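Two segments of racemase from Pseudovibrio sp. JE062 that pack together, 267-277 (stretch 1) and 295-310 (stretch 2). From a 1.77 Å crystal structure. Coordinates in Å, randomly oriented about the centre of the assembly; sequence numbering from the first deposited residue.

Stretch 1 (267-277) TTRFEAEEWIT
Stretch 2 (295-310) TELRRITEMATANNVQ

Two helices pack side by side, one ending at Thr277 and the other at Ala306, running in nearly the same direction. Their axes cross at -23° and approach to 9.4 Å. The register sets Arg269 beside Ile300 (CA to CA 5.3 Å) and Ile276 beside Val309 (CA to CA 7.4 Å). Together the stretches bury 531 Å².

The N-terminal end of the contact is polar. Thr268 has phi/psi 74/161 and Arg269 -73/-15. Glu296 (t, p, chi3 -28°) bends its carboxylate toward this turn. Its OE2 accepts a hydrogen bond from the backbone N of Arg269 at 2.7 Å. Arg269 (p, t, t, chi4 -70°) returns its guanidinium to the same carboxylate, with NH1 3.0 Å from Glu296 OE2 in a salt bridge. Arg299 (m, t, m, chi4 -108°) also binds this acid, its NE 2.8 Å from Glu296 OE1. The shared carboxylate lets the two arginines lie close, with Arg299 NE over one face of the Arg269 guanidinium and 3.6 Å from Arg269 NH1.

Beyond this the contact is mainly apolar. Ile300 (m, t) lays CG1 3.7 Å from Arg269 CA. Ala272 points toward stretch 2, and its small CB meets Ile300 CG2 at 4.0 Å and Met303 CE at 4.1 Å. Met303, a selenomethionine (t, t, p), is long and flexible. It reaches along stretch 1, with CE 3.6 Å from Arg269 O and SE 3.6 Å from Glu273 CB.

Ile276 (m, t) is the bump at the far end. Its CD1 lies 4.0 Å from both Met303 CG and Ala304 CA, and 4.4 Å from Ala304 CB, which points sideways. Its CG2 is 3.7 Å from Asn307 CB, and its CG1 is 4.2 Å from Val309 CG2. Asn307 leaves helical phi/psi (-103/16), and the chain then turns through Asn308 (59/41) to extended Val309 (-120/130, chi1 t), which closes the hollow.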

# COMPACT_ATOMS: atom_id res chain seq x y z
N THR A 267 2.42 2.01 -11.30
CA THR A 267 2.41 3.41 -10.88
C THR A 267 1.48 4.18 -11.82
O THR A 267 1.41 3.89 -13.02
CB THR A 267 3.81 4.07 -10.90
OG1 THR A 267 4.26 4.23 -12.25
CG2 THR A 267 4.81 3.23 -10.10
N THR A 268 0.77 5.15 -11.24
CA THR A 268 -0.19 6.03 -11.88
C THR A 268 -1.51 5.38 -12.24
O THR A 268 -1.63 4.16 -12.32
CB THR A 268 0.35 6.69 -13.17
OG1 THR A 268 0.35 5.74 -14.23
CG2 THR A 268 1.76 7.23 -12.94
N ARG A 269 -2.51 6.23 -12.45
CA ARG A 269 -3.84 5.78 -12.80
C ARG A 269 -3.84 5.30 -14.24
O ARG A 269 -4.77 4.63 -14.68
CB ARG A 269 -4.84 6.93 -12.64
CG ARG A 269 -4.46 8.19 -13.42
CD ARG A 269 -5.40 9.33 -13.05
NE ARG A 269 -5.19 10.53 -13.86
CZ ARG A 269 -4.12 11.31 -13.79
NH1 ARG A 269 -3.15 11.03 -12.94
NH2 ARG A 269 -4.02 12.38 -14.57
N PHE A 270 -2.78 5.64 -14.97
CA PHE A 270 -2.70 5.23 -16.38
C PHE A 270 -2.43 3.74 -16.49
O PHE A 270 -3.00 3.05 -17.35
CB PHE A 270 -1.61 6.04 -17.07
CG PHE A 270 -1.81 7.53 -16.95
CD1 PHE A 270 -2.98 8.11 -17.42
CD2 PHE A 270 -0.86 8.33 -16.33
CE1 PHE A 270 -3.20 9.48 -17.27
CE2 PHE A 270 -1.08 9.69 -16.17
CZ PHE A 270 -2.25 10.27 -16.64
N GLU A 271 -1.55 3.23 -15.63
CA GLU A 271 -1.26 1.81 -15.65
C GLU A 271 -2.46 1.10 -15.05
O GLU A 271 -2.86 0.04 -15.52
CB GLU A 271 0.01 1.48 -14.85
CG GLU A 271 1.27 1.94 -15.55
CD GLU A 271 2.55 1.40 -14.95
OE1 GLU A 271 2.49 0.60 -13.98
OE2 GLU A 271 3.63 1.77 -15.46
N ALA A 272 -3.04 1.69 -14.01
CA ALA A 272 -4.20 1.09 -13.37
C ALA A 272 -5.35 0.91 -14.37
O ALA A 272 -6.01 -0.11 -14.38
CB ALA A 272 -4.66 1.93 -12.18
N GLU A 273 -5.58 1.92 -15.20
CA GLU A 273 -6.66 1.84 -16.17
C GLU A 273 -6.44 0.67 -17.12
O GLU A 273 -7.38 -0.03 -17.47
CB GLU A 273 -6.76 3.15 -16.97
CG GLU A 273 -7.88 3.17 -18.01
CD GLU A 273 -7.49 2.48 -19.30
OE1 GLU A 273 -6.36 2.72 -19.79
OE2 GLU A 273 -8.31 1.71 -19.85
N GLU A 274 -5.18 0.45 -17.52
CA GLU A 274 -4.89 -0.66 -18.43
C GLU A 274 -5.14 -1.99 -17.71
O GLU A 274 -5.61 -2.95 -18.32
CB GLU A 274 -3.43 -0.56 -18.93
CG GLU A 274 -3.04 -1.65 -19.91
CD GLU A 274 -1.63 -1.50 -20.45
OE1 GLU A 274 -0.76 -0.93 -19.74
OE2 GLU A 274 -1.37 -1.97 -21.58
N TRP A 275 -4.82 -2.05 -16.42
CA TRP A 275 -5.09 -3.29 -15.69
C TRP A 275 -6.58 -3.56 -15.67
O TRP A 275 -7.02 -4.70 -15.75
CB TRP A 275 -4.59 -3.19 -14.25
CG TRP A 275 -3.15 -3.52 -14.10
CD1 TRP A 275 -2.11 -2.65 -14.08
CD2 TRP A 275 -2.59 -4.83 -13.95
NE1 TRP A 275 -0.93 -3.34 -13.91
CE2 TRP A 275 -1.20 -4.68 -13.83
CE3 TRP A 275 -3.14 -6.13 -13.90
CZ2 TRP A 275 -0.33 -5.77 -13.67
CZ3 TRP A 275 -2.28 -7.21 -13.74
CH2 TRP A 275 -0.89 -7.03 -13.63
N ILE A 276 -7.38 -2.50 -15.55
CA ILE A 276 -8.82 -2.67 -15.51
C ILE A 276 -9.41 -3.14 -16.85
O ILE A 276 -10.09 -4.16 -16.91
CB ILE A 276 -9.54 -1.35 -15.13
CG1 ILE A 276 -9.29 -1.03 -13.66
CG2 ILE A 276 -11.04 -1.47 -15.41
CD1 ILE A 276 -9.86 0.31 -13.24
N THR A 277 -9.13 -2.40 -17.91
CA THR A 277 -9.70 -2.74 -19.22
C THR A 277 -9.03 -3.88 -19.98
O THR A 277 -9.72 -4.67 -20.62
CB THR A 277 -9.73 -1.50 -20.14
OG1 THR A 277 -8.39 -1.09 -20.43
CG2 THR A 277 -10.48 -0.36 -19.48
N THR A 295 -3.62 10.82 -3.35
CA THR A 295 -4.31 11.55 -4.41
C THR A 295 -4.54 10.66 -5.62
O THR A 295 -5.63 10.63 -6.18
CB THR A 295 -3.52 12.79 -4.83
OG1 THR A 295 -3.39 13.67 -3.71
CG2 THR A 295 -4.24 13.52 -5.95
N GLU A 296 -3.51 9.93 -6.04
CA GLU A 296 -3.67 9.07 -7.20
C GLU A 296 -4.55 7.87 -6.83
O GLU A 296 -5.33 7.38 -7.66
CB GLU A 296 -2.31 8.60 -7.72
CG GLU A 296 -2.39 7.94 -9.11
CD GLU A 296 -2.68 8.94 -10.23
OE1 GLU A 296 -3.32 9.97 -9.97
OE2 GLU A 296 -2.28 8.67 -11.38
N LEU A 297 -4.44 7.40 -5.59
CA LEU A 297 -5.26 6.26 -5.17
C LEU A 297 -6.74 6.63 -5.19
O LEU A 297 -7.61 5.78 -5.41
CB LEU A 297 -4.84 5.78 -3.78
CG LEU A 297 -3.65 4.81 -3.79
CD1 LEU A 297 -3.21 4.51 -2.37
CD2 LEU A 297 -4.04 3.51 -4.50
N ARG A 298 -7.04 7.90 -4.95
CA ARG A 298 -8.43 8.34 -4.98
C ARG A 298 -8.94 8.30 -6.42
O ARG A 298 -10.05 7.84 -6.68
CB ARG A 298 -8.57 9.76 -4.43
CG ARG A 298 -10.01 10.23 -4.38
CD ARG A 298 -10.12 11.67 -3.90
NE ARG A 298 -11.50 11.99 -3.55
CZ ARG A 298 -11.89 13.16 -3.05
NH1 ARG A 298 -11.01 14.14 -2.85
NH2 ARG A 298 -13.17 13.35 -2.75
N ARG A 299 -8.13 8.80 -7.36
CA ARG A 299 -8.57 8.78 -8.76
C ARG A 299 -8.70 7.34 -9.23
O ARG A 299 -9.65 6.99 -9.93
CB ARG A 299 -7.58 9.53 -9.65
CG ARG A 299 -7.75 11.04 -9.57
CD ARG A 299 -6.91 11.75 -10.60
NE ARG A 299 -5.49 11.76 -10.25
CZ ARG A 299 -4.83 12.85 -9.84
NH1 ARG A 299 -5.46 14.01 -9.73
NH2 ARG A 299 -3.54 12.78 -9.58
N ILE A 300 -7.73 6.52 -8.84
CA ILE A 300 -7.73 5.12 -9.21
C ILE A 300 -8.94 4.38 -8.67
O ILE A 300 -9.56 3.58 -9.36
CB ILE A 300 -6.46 4.44 -8.68
CG1 ILE A 300 -5.25 4.98 -9.44
CG2 ILE A 300 -6.58 2.92 -8.79
CD1 ILE A 300 -3.91 4.50 -8.89
N THR A 301 -9.30 4.66 -7.42
CA THR A 301 -10.43 3.97 -6.82
C THR A 301 -11.78 4.38 -7.38
O THR A 301 -12.67 3.55 -7.55
CB THR A 301 -10.42 4.16 -5.29
OG1 THR A 301 -9.17 3.71 -4.76
CG2 THR A 301 -11.54 3.33 -4.65
N GLU A 302 -11.96 5.67 -7.66
CA GLU A 302 -13.24 6.13 -8.19
C GLU A 302 -13.42 5.54 -9.58
O GLU A 302 -14.53 5.20 -9.96
CB GLU A 302 -13.30 7.66 -8.22
CG GLU A 302 -13.22 8.27 -6.81
CD GLU A 302 -13.58 9.75 -6.73
OE1 GLU A 302 -13.40 10.48 -7.73
OE2 GLU A 302 -14.02 10.19 -5.65
N MSE A 303 -12.32 5.40 -10.31
CA MSE A 303 -12.37 4.81 -11.65
C MSE A 303 -12.70 3.32 -11.50
O MSE A 303 -13.49 2.75 -12.25
CB MSE A 303 -11.02 4.96 -12.36
CG MSE A 303 -10.86 4.12 -13.65
SE MSE A 303 -9.23 4.36 -14.65
CE MSE A 303 -8.02 3.90 -13.29
N ALA A 304 -12.07 2.71 -10.51
CA ALA A 304 -12.27 1.29 -10.24
C ALA A 304 -13.73 1.02 -9.89
O ALA A 304 -14.35 0.12 -10.44
CB ALA A 304 -11.36 0.85 -9.10
N THR A 305 -14.28 1.81 -8.97
CA THR A 305 -15.67 1.61 -8.58
C THR A 305 -16.60 1.65 -9.79
O THR A 305 -17.51 0.83 -9.92
CB THR A 305 -16.09 2.69 -7.57
OG1 THR A 305 -15.35 2.49 -6.36
CG2 THR A 305 -17.59 2.63 -7.30
N ALA A 306 -16.36 2.60 -10.69
CA ALA A 306 -17.20 2.73 -11.88
C ALA A 306 -17.09 1.48 -12.77
O ALA A 306 -18.01 1.16 -13.51
CB ALA A 306 -16.79 3.97 -12.68
N ASN A 307 -15.96 0.79 -12.68
CA ASN A 307 -15.72 -0.41 -13.49
C ASN A 307 -15.88 -1.72 -12.70
O ASN A 307 -15.44 -2.78 -13.15
CB ASN A 307 -14.32 -0.34 -14.10
CG ASN A 307 -14.23 0.68 -15.22
OD1 ASN A 307 -14.62 0.41 -16.36
ND2 ASN A 307 -13.72 1.87 -14.91
N ASN A 308 -16.51 -1.64 -11.52
CA ASN A 308 -16.74 -2.82 -10.69
C ASN A 308 -15.45 -3.53 -10.29
O ASN A 308 -15.38 -4.76 -10.27
CB ASN A 308 -17.66 -3.80 -11.41
CG ASN A 308 -18.98 -3.17 -11.79
OD1 ASN A 308 -19.81 -2.85 -10.92
ND2 ASN A 308 -19.19 -2.98 -13.08
N VAL A 309 -14.44 -2.74 -9.95
CA VAL A 309 -13.15 -3.25 -9.55
C VAL A 309 -12.83 -2.77 -8.13
O VAL A 309 -12.93 -1.58 -7.84
CB VAL A 309 -12.05 -2.76 -10.51
CG1 VAL A 309 -10.67 -3.10 -9.99
CG2 VAL A 309 -12.27 -3.39 -11.89
N GLN A 310 -12.44 -3.70 -7.27
CA GLN A 310 -12.09 -3.37 -5.89
C GLN A 310 -10.66 -2.88 -5.82
O GLN A 310 -9.84 -3.23 -6.68
CB GLN A 310 -12.21 -4.60 -4.99
CG GLN A 310 -13.57 -5.24 -4.98
CD GLN A 310 -13.70 -6.27 -3.86
OE1 GLN A 310 -12.72 -6.92 -3.48
NE2 GLN A 310 -14.91 -6.42 -3.34